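Sugar phosphate isomerase/epimerase (Parabacteroides distasonis, PDB 3OBE) is probably an isomerase or epimerase of sugar phosphates, built on a TIM barrel of the xylose isomerase-like kind. Local coordinates at residues S94-P99 with C130-S135; F115-T120 with G156-K161; I151-G156 with K206-D211; I164-H169 with D211-E216. All blocks are in the same frame, centred on the assembly; numbering follows the deposited sequence.

Contact 1. Residues S94-P99 with C130-S135; sequences SSHLTP and CMVQPS. With EOH (ethanol), chain H.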
loop_
_atom_site.group_PDB
_atom_site.type_symbol
_atom_site.label_atom_id
_atom_site.label_comp_id
_atom_site.label_asym_id
_atom_site.label_seq_id
_atom_site.Cartn_x
_atom_site.Cartn_y
_atom_site.Cartn_z
ATOM N N SER A 94 6.271 -5.296 1.653
ATOM C CA SER A 94 5.832 -4.026 2.115
ATOM C C SER A 94 5.132 -4.123 3.470
ATOM O O SER A 94 4.825 -5.217 3.930
ATOM C CB SER A 94 4.936 -3.387 1.042
ATOM O OG SER A 94 4.584 -2.059 1.345
ATOM N N SER A 95 4.856 -2.979 4.062
ATOM C CA SER A 95 4.257 -2.894 5.363
ATOM C C SER A 95 3.574 -1.552 5.497
ATOM O O SER A 95 4.133 -0.538 5.124
ATOM C CB SER A 95 5.349 -3.054 6.420
ATOM O OG SER A 95 4.830 -2.807 7.716
ATOM N N HIS A 96 2.344 -1.583 5.975
ATOM C CA HIS A 96 1.595 -0.366 6.303
ATOM C C HIS A 96 1.768 -0.021 7.788
ATOM O O HIS A 96 1.494 -0.879 8.684
ATOM C CB HIS A 96 0.108 -0.606 6.063
ATOM C CG HIS A 96 -0.340 -0.310 4.669
ATOM N ND1 HIS A 96 -1.655 -0.090 4.363
ATOM C CD2 HIS A 96 0.356 -0.128 3.516
ATOM C CE1 HIS A 96 -1.769 0.136 3.070
ATOM N NE2 HIS A 96 -0.567 0.179 2.539
ATOM N N LEU A 97 2.182 1.219 8.079
ATOM C CA LEU A 97 2.335 1.676 9.447
ATOM C C LEU A 97 2.122 3.164 9.526
ATOM O O LEU A 97 2.463 3.928 8.609
ATOM C CB LEU A 97 3.713 1.296 10.028
ATOM C CG LEU A 97 4.971 1.924 9.413
ATOM C CD1 LEU A 97 6.210 1.534 10.268
ATOM C CD2 LEU A 97 5.205 1.510 7.976
ATOM N N THR A 98 1.588 3.577 10.668
ATOM C CA THR A 98 1.270 4.976 10.940
ATOM C C THR A 98 1.770 5.316 12.347
ATOM O O THR A 98 1.518 4.554 13.285
ATOM C CB THR A 98 -0.267 5.162 10.924
ATOM O OG1 THR A 98 -0.794 4.758 9.635
ATOM C CG2 THR A 98 -0.700 6.601 11.329
ATOM N N PRO A 99 2.506 6.449 12.518
ATOM C CA PRO A 99 2.869 6.824 13.876
ATOM C C PRO A 99 1.673 7.011 14.810
ATOM O O PRO A 99 0.623 7.439 14.378
ATOM C CB PRO A 99 3.599 8.170 13.677
ATOM C CG PRO A 99 4.036 8.166 12.220
ATOM C CD PRO A 99 2.941 7.456 11.547
ATOM N N CYS A 130 9.570 -1.880 0.901
ATOM C CA CYS A 130 8.816 -0.669 1.049
ATOM C C CYS A 130 8.204 -0.533 2.454
ATOM O O CYS A 130 7.789 -1.512 3.057
ATOM C CB CYS A 130 7.665 -0.627 0.044
ATOM S SG CYS A 130 8.223 -0.919 -1.661
HETATM N N MSE A 131 8.088 0.699 2.908
HETATM C CA MSE A 131 7.322 1.020 4.162
HETATM C C MSE A 131 6.374 2.133 3.800
HETATM O O MSE A 131 6.804 3.136 3.237
HETATM C CB MSE A 131 8.275 1.451 5.253
HETATM C CG MSE A 131 9.122 0.356 5.838
HETATM SE SE MSE A 131 10.697 1.050 6.788
HETATM C CE MSE A 131 9.777 1.999 8.216
ATOM N N VAL A 132 5.089 1.973 4.098
ATOM C CA VAL A 132 4.067 2.861 3.562
ATOM C C VAL A 132 3.152 3.330 4.685
ATOM O O VAL A 132 2.650 2.501 5.469
ATOM C CB VAL A 132 3.250 2.127 2.506
ATOM C CG1 VAL A 132 1.944 2.944 2.040
ATOM C CG2 VAL A 132 4.156 1.833 1.321
ATOM N N GLN A 133 2.931 4.640 4.750
ATOM C CA GLN A 133 1.935 5.221 5.612
ATOM C C GLN A 133 0.617 5.334 4.882
ATOM O O GLN A 133 0.567 5.981 3.850
ATOM C CB GLN A 133 2.343 6.594 6.122
ATOM C CG GLN A 133 1.267 7.234 7.050
ATOM C CD GLN A 133 1.772 8.385 7.867
ATOM O OE1 GLN A 133 2.945 8.440 8.235
ATOM N NE2 GLN A 133 0.876 9.324 8.197
ATOM N N PRO A 134 -0.465 4.758 5.461
ATOM C CA PRO A 134 -1.759 4.764 4.740
ATOM C C PRO A 134 -2.799 5.657 5.397
ATOM O O PRO A 134 -4.005 5.491 5.182
ATOM C CB PRO A 134 -2.174 3.295 4.861
ATOM C CG PRO A 134 -1.763 2.949 6.269
ATOM C CD PRO A 134 -0.405 3.664 6.456
ATOM N N SER A 135 -2.344 6.606 6.185
ATOM C CA SER A 135 -3.219 7.387 7.081
ATOM C C SER A 135 -2.966 8.873 6.847
ATOM O O SER A 135 -1.840 9.362 6.969
ATOM C CB SER A 135 -2.895 7.038 8.513
ATOM O OG SER A 135 -3.129 5.667 8.737
HETATM C C1 EOH H . -3.577 -1.645 6.881
HETATM C C2 EOH H . -4.178 -1.507 8.288
HETATM O O EOH H . -3.227 -0.375 6.313
#
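The hydroxyls of Thr98 and Ser135 share a hydrogen bond, with OG1 and OG 2.7 Å apart, that ties the two loops together just beyond the ends of their strands. Thr98 OG1 lies anti to its own carbonyl carbon (chi1 -59°), while the neighbouring methyl CG2 packs on Ser135 CB at 3.6 Å. Gln133 steadies the same loop from within: its extended chain brings NE2 to Ser135 O at 3.0 Å, nearly in the amide plane, and NE2 also bonds Tyr104 OH. Its OE1 rests 3.5 Å from Pro99 CD.

Further back the backbones take over. Val132 N donates to Ser95 O at 2.9 Å, and Val132 O receives Leu97 N as well as a close CA-H contact from His96, so His96 and Val132 form a single bridge. Beside this bridge the His96 ring leans on two aliphatic groups. Pro134 CB makes a CH-pi contact over one face, 3.8 Å from the ring centroid and shifted toward the rim, and Val132 CG1 lies obliquely 3.8 Å from CD2. An ethanol oxygen, probably from the crystallisation liquor, lies in the ring plane at ND1 as if accepting from it, but suspiciously close, so the bond is doubtful in detail; NE2 is bonded to Glu216 OE1. A phosphate ion, probably also from the liquor, has its nearest atom about 3 Å from the side chain.

This illustrates how neighbouring TIM-barrel strands, 91-95 and 130-133, are sewn together by few bonds, their C-terminal ends lining what is probably the pocket at the barrel mouth, where this fold usually places its active site.

Contact 2. Residues F115-T120 with G156-K161; sequences FWKKAT and GEITKK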
loop_
_atom_site.group_PDB
_atom_site.type_symbol
_atom_site.label_atom_id
_atom_site.label_comp_id
_atom_site.label_asym_id
_atom_site.label_seq_id
_atom_site.Cartn_x
_atom_site.Cartn_y
_atom_site.Cartn_z
ATOM N N PHE A 115 10.260 7.721 15.474
ATOM C CA PHE A 115 9.349 6.670 15.057
ATOM C C PHE A 115 9.910 5.975 13.830
ATOM O O PHE A 115 9.983 4.736 13.772
ATOM C CB PHE A 115 7.959 7.224 14.711
ATOM C CG PHE A 115 7.051 6.204 14.094
ATOM C CD1 PHE A 115 6.282 5.369 14.892
ATOM C CD2 PHE A 115 6.989 6.040 12.701
ATOM C CE1 PHE A 115 5.472 4.384 14.328
ATOM C CE2 PHE A 115 6.190 5.080 12.123
ATOM C CZ PHE A 115 5.432 4.220 12.934
ATOM N N TRP A 116 10.241 6.770 12.817
ATOM C CA TRP A 116 10.653 6.178 11.531
ATOM C C TRP A 116 12.009 5.482 11.614
ATOM O O TRP A 116 12.228 4.490 10.931
ATOM C CB TRP A 116 10.586 7.213 10.410
ATOM C CG TRP A 116 9.168 7.538 10.034
ATOM C CD1 TRP A 116 8.500 8.699 10.245
ATOM C CD2 TRP A 116 8.211 6.641 9.449
ATOM N NE1 TRP A 116 7.203 8.606 9.829
ATOM C CE2 TRP A 116 6.991 7.351 9.328
ATOM C CE3 TRP A 116 8.260 5.324 8.997
ATOM C CZ2 TRP A 116 5.854 6.777 8.765
ATOM C CZ3 TRP A 116 7.144 4.752 8.491
ATOM C CH2 TRP A 116 5.924 5.475 8.390
ATOM N N LYS A 117 12.920 6.008 12.445
ATOM C CA LYS A 117 14.236 5.367 12.623
ATOM C C LYS A 117 14.049 3.969 13.236
ATOM O O LYS A 117 14.594 2.958 12.749
ATOM C CB LYS A 117 15.175 6.232 13.467
ATOM C CG LYS A 117 15.722 7.423 12.786
ATOM C CD LYS A 117 16.495 8.288 13.788
ATOM C CE LYS A 117 17.163 9.489 13.123
ATOM N NZ LYS A 117 18.131 10.127 14.068
ATOM N N LYS A 118 13.282 3.886 14.311
ATOM C CA LYS A 118 13.103 2.599 14.951
ATOM C C LYS A 118 12.368 1.630 14.049
ATOM O O LYS A 118 12.760 0.432 13.912
ATOM C CB LYS A 118 12.372 2.762 16.296
ATOM C CG LYS A 118 12.041 1.452 16.935
ATOM C CD LYS A 118 11.501 1.625 18.363
ATOM C CE LYS A 118 11.287 0.272 19.045
ATOM N NZ LYS A 118 12.545 -0.512 19.113
ATOM N N ALA A 119 11.319 2.135 13.387
ATOM C CA ALA A 119 10.550 1.300 12.487
ATOM C C ALA A 119 11.428 0.774 11.351
ATOM O O ALA A 119 11.272 -0.377 10.967
ATOM C CB ALA A 119 9.334 2.035 11.916
ATOM N N THR A 120 12.355 1.600 10.849
ATOM C CA THR A 120 13.226 1.179 9.741
ATOM C C THR A 120 14.142 0.042 10.203
ATOM O O THR A 120 14.305 -0.953 9.486
ATOM C CB THR A 120 14.045 2.357 9.214
ATOM O OG1 THR A 120 13.129 3.366 8.709
ATOM C CG2 THR A 120 15.069 1.903 8.153
ATOM N N GLY A 156 11.280 9.401 4.600
ATOM C CA GLY A 156 11.855 8.724 3.446
ATOM C C GLY A 156 13.363 8.754 3.413
ATOM O O GLY A 156 13.999 7.812 2.948
ATOM N N GLU A 157 13.954 9.833 3.892
ATOM C CA GLU A 157 15.405 9.886 3.933
ATOM C C GLU A 157 15.896 8.813 4.891
ATOM O O GLU A 157 16.857 8.100 4.622
ATOM C CB GLU A 157 15.929 11.262 4.368
ATOM C CG GLU A 157 17.467 11.295 4.442
ATOM C CD GLU A 157 18.060 12.701 4.511
ATOM O OE1 GLU A 157 17.271 13.678 4.551
ATOM O OE2 GLU A 157 19.311 12.807 4.536
ATOM N N ILE A 158 15.189 8.669 5.991
ATOM C CA ILE A 158 15.545 7.704 7.017
ATOM C C ILE A 158 15.436 6.267 6.493
ATOM O O ILE A 158 16.346 5.475 6.717
ATOM C CB ILE A 158 14.652 7.931 8.305
ATOM C CG1 ILE A 158 15.164 9.132 9.079
ATOM C CG2 ILE A 158 14.707 6.695 9.261
ATOM C CD1 ILE A 158 14.095 9.735 10.063
ATOM N N THR A 159 14.330 5.938 5.808
ATOM C CA THR A 159 14.158 4.597 5.326
ATOM C C THR A 159 15.202 4.280 4.244
ATOM O O THR A 159 15.679 3.133 4.152
ATOM C CB THR A 159 12.715 4.256 4.815
ATOM O OG1 THR A 159 12.424 4.897 3.559
ATOM C CG2 THR A 159 11.611 4.560 5.846
ATOM N N LYS A 160 15.531 5.276 3.431
ATOM C CA LYS A 160 16.450 5.083 2.293
ATOM C C LYS A 160 17.853 4.689 2.735
ATOM O O LYS A 160 18.583 4.032 1.993
ATOM C CB LYS A 160 16.493 6.373 1.471
ATOM C CG LYS A 160 17.435 6.414 0.309
ATOM C CD LYS A 160 17.140 7.612 -0.601
ATOM C CE LYS A 160 17.820 8.866 -0.145
ATOM N NZ LYS A 160 16.946 9.959 -0.490
ATOM N N LYS A 161 18.223 5.059 3.953
ATOM C CA LYS A 161 19.486 4.648 4.570
ATOM C C LYS A 161 19.631 3.147 4.672
ATOM O O LYS A 161 20.723 2.632 4.654
ATOM C CB LYS A 161 19.612 5.267 5.977
ATOM C CG LYS A 161 19.764 6.772 5.955
ATOM C CD LYS A 161 20.238 7.331 7.321
ATOM C CE LYS A 161 20.155 8.881 7.407
ATOM N NZ LYS A 161 19.737 9.369 8.788
#
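Ile158 supplies the apolar part of the contact, pressing its CG2 methyl against the backbone of helix 109-126. That methyl, anti to the backbone N of Ile158, lies 3.6 Å from Lys117 CA and 3.7 Å from Trp116 O. Lys117 CG lies 3.9 Å from the CD1 end of the same isoleucine, the two side chains crossing at about a right angle. Thr159 adds a methyl-to-oxygen contact, its CG2 sitting 3.5 Å from Thr120 OG1, and these side chains too cross at about a right angle.

The polar groups, by contrast, are served on their own sides. Thr120 OG1 donates to Trp116 O at 2.6 Å, while Thr120 N reaches the same oxygen from the opposite face of its carbonyl plane, so one acceptor is gripped twice. Thr159 OG1 turns to Ile164 O, just before the following strand.

Charge plays little part: Lys117 NZ and Lys161 NZ, 5.6 Å apart, carry like charges and would be expected to repel weakly.

The short axes pass 9.1 Å apart at -24°, nearly parallel, as neighbouring helices do around a TIM barrel. With Thr120 OG1 bonded within its own helix and Thr159 OG1 to Ile164 O, no hydrogen bond crosses, and the helices are joined by van der Waals contacts, chiefly of the methyls of Ile158 and Thr159.

Contact 3. Residues I151-G156 with K206-D211; sequences IFNRAG and KNTDPD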
loop_
_atom_site.group_PDB
_atom_site.type_symbol
_atom_site.label_atom_id
_atom_site.label_comp_id
_atom_site.label_asym_id
_atom_site.label_seq_id
_atom_site.Cartn_x
_atom_site.Cartn_y
_atom_site.Cartn_z
ATOM N N ILE A 151 7.626 16.243 6.864
ATOM C CA ILE A 151 7.739 15.082 7.745
ATOM C C ILE A 151 7.871 13.777 6.922
ATOM O O ILE A 151 8.695 12.925 7.234
ATOM C CB ILE A 151 6.520 14.994 8.673
ATOM C CG1 ILE A 151 6.606 16.138 9.709
ATOM C CG2 ILE A 151 6.474 13.607 9.326
ATOM C CD1 ILE A 151 5.313 16.465 10.514
ATOM N N PHE A 152 7.088 13.652 5.871
ATOM C CA PHE A 152 7.211 12.513 4.920
ATOM C C PHE A 152 8.589 12.441 4.269
ATOM O O PHE A 152 9.158 11.378 4.200
ATOM C CB PHE A 152 6.124 12.579 3.854
ATOM C CG PHE A 152 4.713 12.287 4.345
ATOM C CD1 PHE A 152 4.430 11.849 5.623
ATOM C CD2 PHE A 152 3.678 12.437 3.458
ATOM C CE1 PHE A 152 3.124 11.541 5.978
ATOM C CE2 PHE A 152 2.399 12.118 3.783
ATOM C CZ PHE A 152 2.119 11.687 5.055
ATOM N N ASN A 153 9.126 13.585 3.809
ATOM C CA ASN A 153 10.495 13.664 3.304
ATOM C C ASN A 153 11.515 13.126 4.304
ATOM O O ASN A 153 12.345 12.300 3.957
ATOM C CB ASN A 153 10.849 15.069 2.893
ATOM C CG ASN A 153 10.348 15.434 1.521
ATOM O OD1 ASN A 153 10.072 14.593 0.687
ATOM N ND2 ASN A 153 10.254 16.745 1.273
ATOM N N ARG A 154 11.402 13.557 5.550
ATOM C CA ARG A 154 12.317 13.127 6.581
ATOM C C ARG A 154 12.193 11.649 6.821
ATOM O O ARG A 154 13.169 10.990 7.026
ATOM C CB ARG A 154 12.101 13.925 7.883
ATOM C CG ARG A 154 12.555 15.397 7.767
ATOM C CD ARG A 154 11.941 16.225 8.890
ATOM N NE ARG A 154 12.597 15.988 10.168
ATOM C CZ ARG A 154 13.304 16.887 10.856
ATOM N NH1 ARG A 154 13.484 18.117 10.409
ATOM N NH2 ARG A 154 13.814 16.543 12.029
ATOM N N ALA A 155 10.976 11.130 6.804
ATOM C CA ALA A 155 10.772 9.683 6.950
ATOM C C ALA A 155 11.455 8.919 5.826
ATOM O O ALA A 155 12.126 7.892 6.057
ATOM C CB ALA A 155 9.297 9.372 6.968
ATOM N N GLY A 156 11.280 9.401 4.600
ATOM C CA GLY A 156 11.855 8.724 3.446
ATOM C C GLY A 156 13.363 8.754 3.413
ATOM O O GLY A 156 13.999 7.812 2.948
ATOM N N LYS A 206 3.763 17.441 -4.994
ATOM C CA LYS A 206 4.586 18.610 -5.326
ATOM C C LYS A 206 5.524 19.025 -4.230
ATOM O O LYS A 206 6.561 19.666 -4.503
ATOM C CB LYS A 206 3.739 19.782 -5.764
ATOM C CG LYS A 206 2.843 19.383 -6.931
ATOM C CD LYS A 206 3.103 20.026 -8.207
ATOM C CE LYS A 206 1.833 20.044 -9.037
ATOM N NZ LYS A 206 2.063 20.615 -10.372
ATOM N N ASN A 207 5.224 18.643 -2.991
ATOM C CA ASN A 207 6.045 19.051 -1.859
ATOM C C ASN A 207 6.910 17.935 -1.260
ATOM O O ASN A 207 7.543 18.141 -0.237
ATOM C CB ASN A 207 5.159 19.697 -0.780
ATOM C CG ASN A 207 4.674 21.063 -1.224
ATOM O OD1 ASN A 207 5.457 22.003 -1.278
ATOM N ND2 ASN A 207 3.406 21.160 -1.611
ATOM N N THR A 208 6.960 16.785 -1.933
ATOM C CA THR A 208 7.859 15.684 -1.536
ATOM C C THR A 208 8.878 15.416 -2.634
ATOM O O THR A 208 8.638 15.676 -3.799
ATOM C CB THR A 208 7.121 14.376 -1.192
ATOM O OG1 THR A 208 6.271 13.966 -2.260
ATOM C CG2 THR A 208 6.254 14.572 0.050
ATOM N N ASP A 209 10.040 14.973 -2.197
ATOM C CA ASP A 209 11.165 14.682 -3.083
ATOM C C ASP A 209 11.015 13.307 -3.661
ATOM O O ASP A 209 10.946 12.342 -2.876
ATOM C CB ASP A 209 12.430 14.711 -2.223
ATOM C CG ASP A 209 13.715 14.579 -3.010
ATOM O OD1 ASP A 209 13.777 13.973 -4.115
ATOM O OD2 ASP A 209 14.738 15.060 -2.452
ATOM N N PRO A 210 11.079 13.159 -5.014
ATOM C CA PRO A 210 10.942 11.824 -5.620
ATOM C C PRO A 210 11.969 10.809 -5.123
ATOM O O PRO A 210 11.683 9.632 -5.124
ATOM C CB PRO A 210 11.114 12.065 -7.130
ATOM C CG PRO A 210 10.881 13.565 -7.338
ATOM C CD PRO A 210 11.115 14.254 -6.013
ATOM N N ASP A 211 13.144 11.261 -4.713
ATOM C CA ASP A 211 14.177 10.352 -4.202
ATOM C C ASP A 211 13.936 9.929 -2.752
ATOM O O ASP A 211 14.566 8.983 -2.264
ATOM C CB ASP A 211 15.567 10.990 -4.376
ATOM C CG ASP A 211 15.943 11.209 -5.865
ATOM O OD1 ASP A 211 15.463 10.425 -6.735
ATOM O OD2 ASP A 211 16.707 12.173 -6.146
#
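Asn153 reaches from its helix to the loop after helix 200-207, where its OD1 accepts the backbone N-H of Asp209 at 2.9 Å. The bond is nearly straight, 171° at the hydrogen, and the donor stands 19° from the plane of the amide carbonyl. CG lies anti to the carbonyl carbon of Asn153 (chi1 -81°), which helps carry the amide to the loop. The other branch of the amide, ND2, makes a weak, bent bond of 3.4 Å to Asn207 O, so the side chain spans the backbone on both sides of Thr208. Thr208 CA lies in between, 3.3 Å from OD1.

Beyond this clasp the loop is shaped by its own bonds: Asp209 OD1 takes the N-H of Asp211 at 2.8 Å in an Asx turn, and Thr208 OG1 turns back to Phe204 O and also meets Arg239. The outermost touch is apolar and light, Phe152 CB to Thr208 CG2 at 4.3 Å, the phenyl ring turning away toward Trp166 and Tyr168.

An alanine in place of Asn153 would probably leave the Asp209 N-H without its acceptor and the loop freer to shift against the helix.

One amide, acting as both acceptor and donor, therefore does most of the joining of helix 142-160 to the loop that leads into strand 213-218, and apolar burial contributes little.

Contact 4. Residues I164-H169 with D211-E216; sequences ILWGYH and DKVMFE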
loop_
_atom_site.group_PDB
_atom_site.type_symbol
_atom_site.label_atom_id
_atom_site.label_comp_id
_atom_site.label_asym_id
_atom_site.label_seq_id
_atom_site.Cartn_x
_atom_site.Cartn_y
_atom_site.Cartn_z
ATOM N N ILE A 164 15.297 1.015 1.823
ATOM C CA ILE A 164 13.873 0.799 1.822
ATOM C C ILE A 164 13.169 2.077 1.325
ATOM O O ILE A 164 13.488 3.199 1.738
ATOM C CB ILE A 164 13.362 0.477 3.226
ATOM C CG1 ILE A 164 14.017 -0.791 3.710
ATOM C CG2 ILE A 164 11.830 0.412 3.254
ATOM C CD1 ILE A 164 13.822 -1.097 5.230
ATOM N N LEU A 165 12.162 1.877 0.488
ATOM C CA LEU A 165 11.394 2.981 -0.109
ATOM C C LEU A 165 10.252 3.359 0.806
ATOM O O LEU A 165 9.402 2.519 1.101
ATOM C CB LEU A 165 10.799 2.578 -1.434
ATOM C CG LEU A 165 11.777 2.219 -2.553
ATOM C CD1 LEU A 165 10.989 1.668 -3.741
ATOM C CD2 LEU A 165 12.633 3.422 -2.968
ATOM N N TRP A 166 10.197 4.611 1.203
ATOM C CA TRP A 166 9.043 5.131 1.938
ATOM C C TRP A 166 7.989 5.568 0.949
ATOM O O TRP A 166 8.294 6.265 -0.013
ATOM C CB TRP A 166 9.457 6.290 2.841
ATOM C CG TRP A 166 8.403 6.677 3.831
ATOM C CD1 TRP A 166 8.328 6.244 5.115
ATOM C CD2 TRP A 166 7.264 7.535 3.630
ATOM N NE1 TRP A 166 7.229 6.772 5.735
ATOM C CE2 TRP A 166 6.573 7.599 4.861
ATOM C CE3 TRP A 166 6.777 8.280 2.551
ATOM C CZ2 TRP A 166 5.395 8.326 5.017
ATOM C CZ3 TRP A 166 5.655 9.022 2.727
ATOM C CH2 TRP A 166 4.954 9.028 3.926
ATOM N N GLY A 167 6.718 5.241 1.243
ATOM C CA GLY A 167 5.598 5.641 0.414
ATOM C C GLY A 167 4.356 6.029 1.212
ATOM O O GLY A 167 4.274 5.747 2.399
ATOM N N TYR A 168 3.404 6.611 0.497
ATOM C CA TYR A 168 2.146 7.111 1.050
ATOM C C TYR A 168 0.970 6.523 0.271
ATOM O O TYR A 168 0.935 6.606 -0.960
ATOM C CB TYR A 168 2.078 8.636 1.018
ATOM C CG TYR A 168 0.820 9.153 1.624
ATOM C CD1 TYR A 168 0.666 9.135 2.989
ATOM C CD2 TYR A 168 -0.287 9.518 0.832
ATOM C CE1 TYR A 168 -0.483 9.544 3.563
ATOM C CE2 TYR A 168 -1.450 9.907 1.406
ATOM C CZ TYR A 168 -1.536 9.943 2.780
ATOM O OH TYR A 168 -2.686 10.380 3.416
ATOM N N HIS A 169 0.028 5.928 0.997
ATOM C CA HIS A 169 -1.152 5.263 0.431
ATOM C C HIS A 169 -2.372 6.104 0.690
ATOM O O HIS A 169 -2.699 6.408 1.858
ATOM C CB HIS A 169 -1.312 3.881 1.053
ATOM C CG HIS A 169 -2.571 3.188 0.672
ATOM N ND1 HIS A 169 -3.389 2.614 1.608
ATOM C CD2 HIS A 169 -3.133 2.934 -0.539
ATOM C CE1 HIS A 169 -4.434 2.065 1.000
ATOM N NE2 HIS A 169 -4.313 2.248 -0.307
ATOM N N ASP A 211 13.144 11.261 -4.713
ATOM C CA ASP A 211 14.177 10.352 -4.202
ATOM C C ASP A 211 13.936 9.929 -2.752
ATOM O O ASP A 211 14.566 8.983 -2.264
ATOM C CB ASP A 211 15.567 10.990 -4.376
ATOM C CG ASP A 211 15.943 11.209 -5.865
ATOM O OD1 ASP A 211 15.463 10.425 -6.735
ATOM O OD2 ASP A 211 16.707 12.173 -6.146
ATOM N N LYS A 212 13.035 10.604 -2.042
ATOM C CA LYS A 212 12.717 10.259 -0.651
ATOM C C LYS A 212 11.333 9.589 -0.497
ATOM O O LYS A 212 11.158 8.817 0.387
ATOM C CB LYS A 212 12.725 11.498 0.223
ATOM C CG LYS A 212 14.085 12.187 0.342
ATOM C CD LYS A 212 13.949 13.510 1.098
ATOM C CE LYS A 212 15.222 14.368 1.064
ATOM N NZ LYS A 212 15.020 15.682 1.705
ATOM N N VAL A 213 10.364 9.992 -1.314
ATOM C CA VAL A 213 8.985 9.632 -1.143
ATOM C C VAL A 213 8.380 9.143 -2.443
ATOM O O VAL A 213 8.488 9.820 -3.471
ATOM C CB VAL A 213 8.175 10.847 -0.635
ATOM C CG1 VAL A 213 6.632 10.572 -0.645
ATOM C CG2 VAL A 213 8.653 11.243 0.758
HETATM N N MSE A 214 7.714 7.978 -2.373
HETATM C CA MSE A 214 6.869 7.543 -3.485
HETATM C C MSE A 214 5.441 7.343 -2.967
HETATM O O MSE A 214 5.146 7.576 -1.774
HETATM C CB MSE A 214 7.451 6.283 -4.136
HETATM C CG MSE A 214 7.657 5.086 -3.200
HETATM SE SE MSE A 214 6.030 4.044 -2.939
HETATM C CE MSE A 214 6.848 2.699 -1.785
ATOM N N PHE A 215 4.535 6.992 -3.880
ATOM C CA PHE A 215 3.125 6.910 -3.614
ATOM C C PHE A 215 2.623 5.527 -4.009
ATOM O O PHE A 215 2.998 4.983 -5.083
ATOM C CB PHE A 215 2.341 8.059 -4.287
ATOM C CG PHE A 215 2.642 9.422 -3.645
ATOM C CD1 PHE A 215 3.801 10.108 -3.984
ATOM C CD2 PHE A 215 1.856 9.932 -2.622
ATOM C CE1 PHE A 215 4.124 11.273 -3.352
ATOM C CE2 PHE A 215 2.190 11.143 -2.006
ATOM C CZ PHE A 215 3.315 11.788 -2.352
ATOM N N GLU A 216 1.777 4.996 -3.138
ATOM C CA GLU A 216 1.044 3.737 -3.392
ATOM C C GLU A 216 -0.339 4.161 -3.775
ATOM O O GLU A 216 -1.180 4.470 -2.918
ATOM C CB GLU A 216 1.073 2.851 -2.150
ATOM C CG GLU A 216 0.321 1.493 -2.251
ATOM C CD GLU A 216 0.573 0.648 -1.073
ATOM O OE1 GLU A 216 0.084 1.015 -0.008
ATOM O OE2 GLU A 216 1.168 -0.457 -1.224
HETATM O O HOH W 1 12.528 6.436 0.959
HETATM O O HOH W 2 10.671 6.312 -1.713
#
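Lys212 meets Trp166 through water: one molecule accepts from Trp166 N at 3.0 Å and stands 2.8 Å from Lys212 O, bridging the two segments ahead of the first direct backbone bond. At Val213 the apolar contact starts, CG1 lying 3.8 Å from Trp166 CZ3, near the plane of the indole and at its edge. Met214, a selenomethionine, then joins the strands in earnest: its N donates to Trp166 O at 3.0 Å, and its O receives Tyr168 N. Its CG takes the crowded position between backbone N and carbonyl carbon (chi1 57°), and a bend at the next bond lays SE 3.7 Å from Gly167 CA, where any CB would collide with it.

These are neighbouring parallel strands of the TIM barrel, with Met214 and Glu216 turned to the barrel interior, and Trp166, Tyr168, Val213 and Phe215 turned outward to the helices. Phe215 sets CD2 against Tyr168 CB at 3.9 Å, near the plane of the tyrosine ring.

Glu216 N donates to Tyr168 O at 2.8 Å from 44° above the carbonyl plane. Its OE1, which also bonds His96 NE2, lies 3.4 Å from His169 CB, with the carboxylate perpendicular to the imidazole, while Glu216 O sits at the edge of that ring. His169 NE2 is hydrogen-bonded to Asp218 OD2. An alanine in place of His169 would probably leave Asp218 OD2 without this partner and open a gap beside the Glu216 carboxylate.

Contacts 1 and 4 belong to the barrel wall and are held by backbone hydrogen bonds between strands; contacts 2 and 3 lie farther out, their centres about 17 Å from the centre of the chain, in the helical layer. The inner pair meets at the probable pocket, joined through His96, Glu216 and His169. The outer pair shares helix 142-160 but differs in chemistry: contact 2 is buried and largely apolar, contact 3 is only partly buried and turns on a single amide. Wall and outer layer interlock through Trp166 of contact 4, which packs on Trp116 of contact 2 and Phe152 of contact 3, while Gln133 of contact 1 also reaches both.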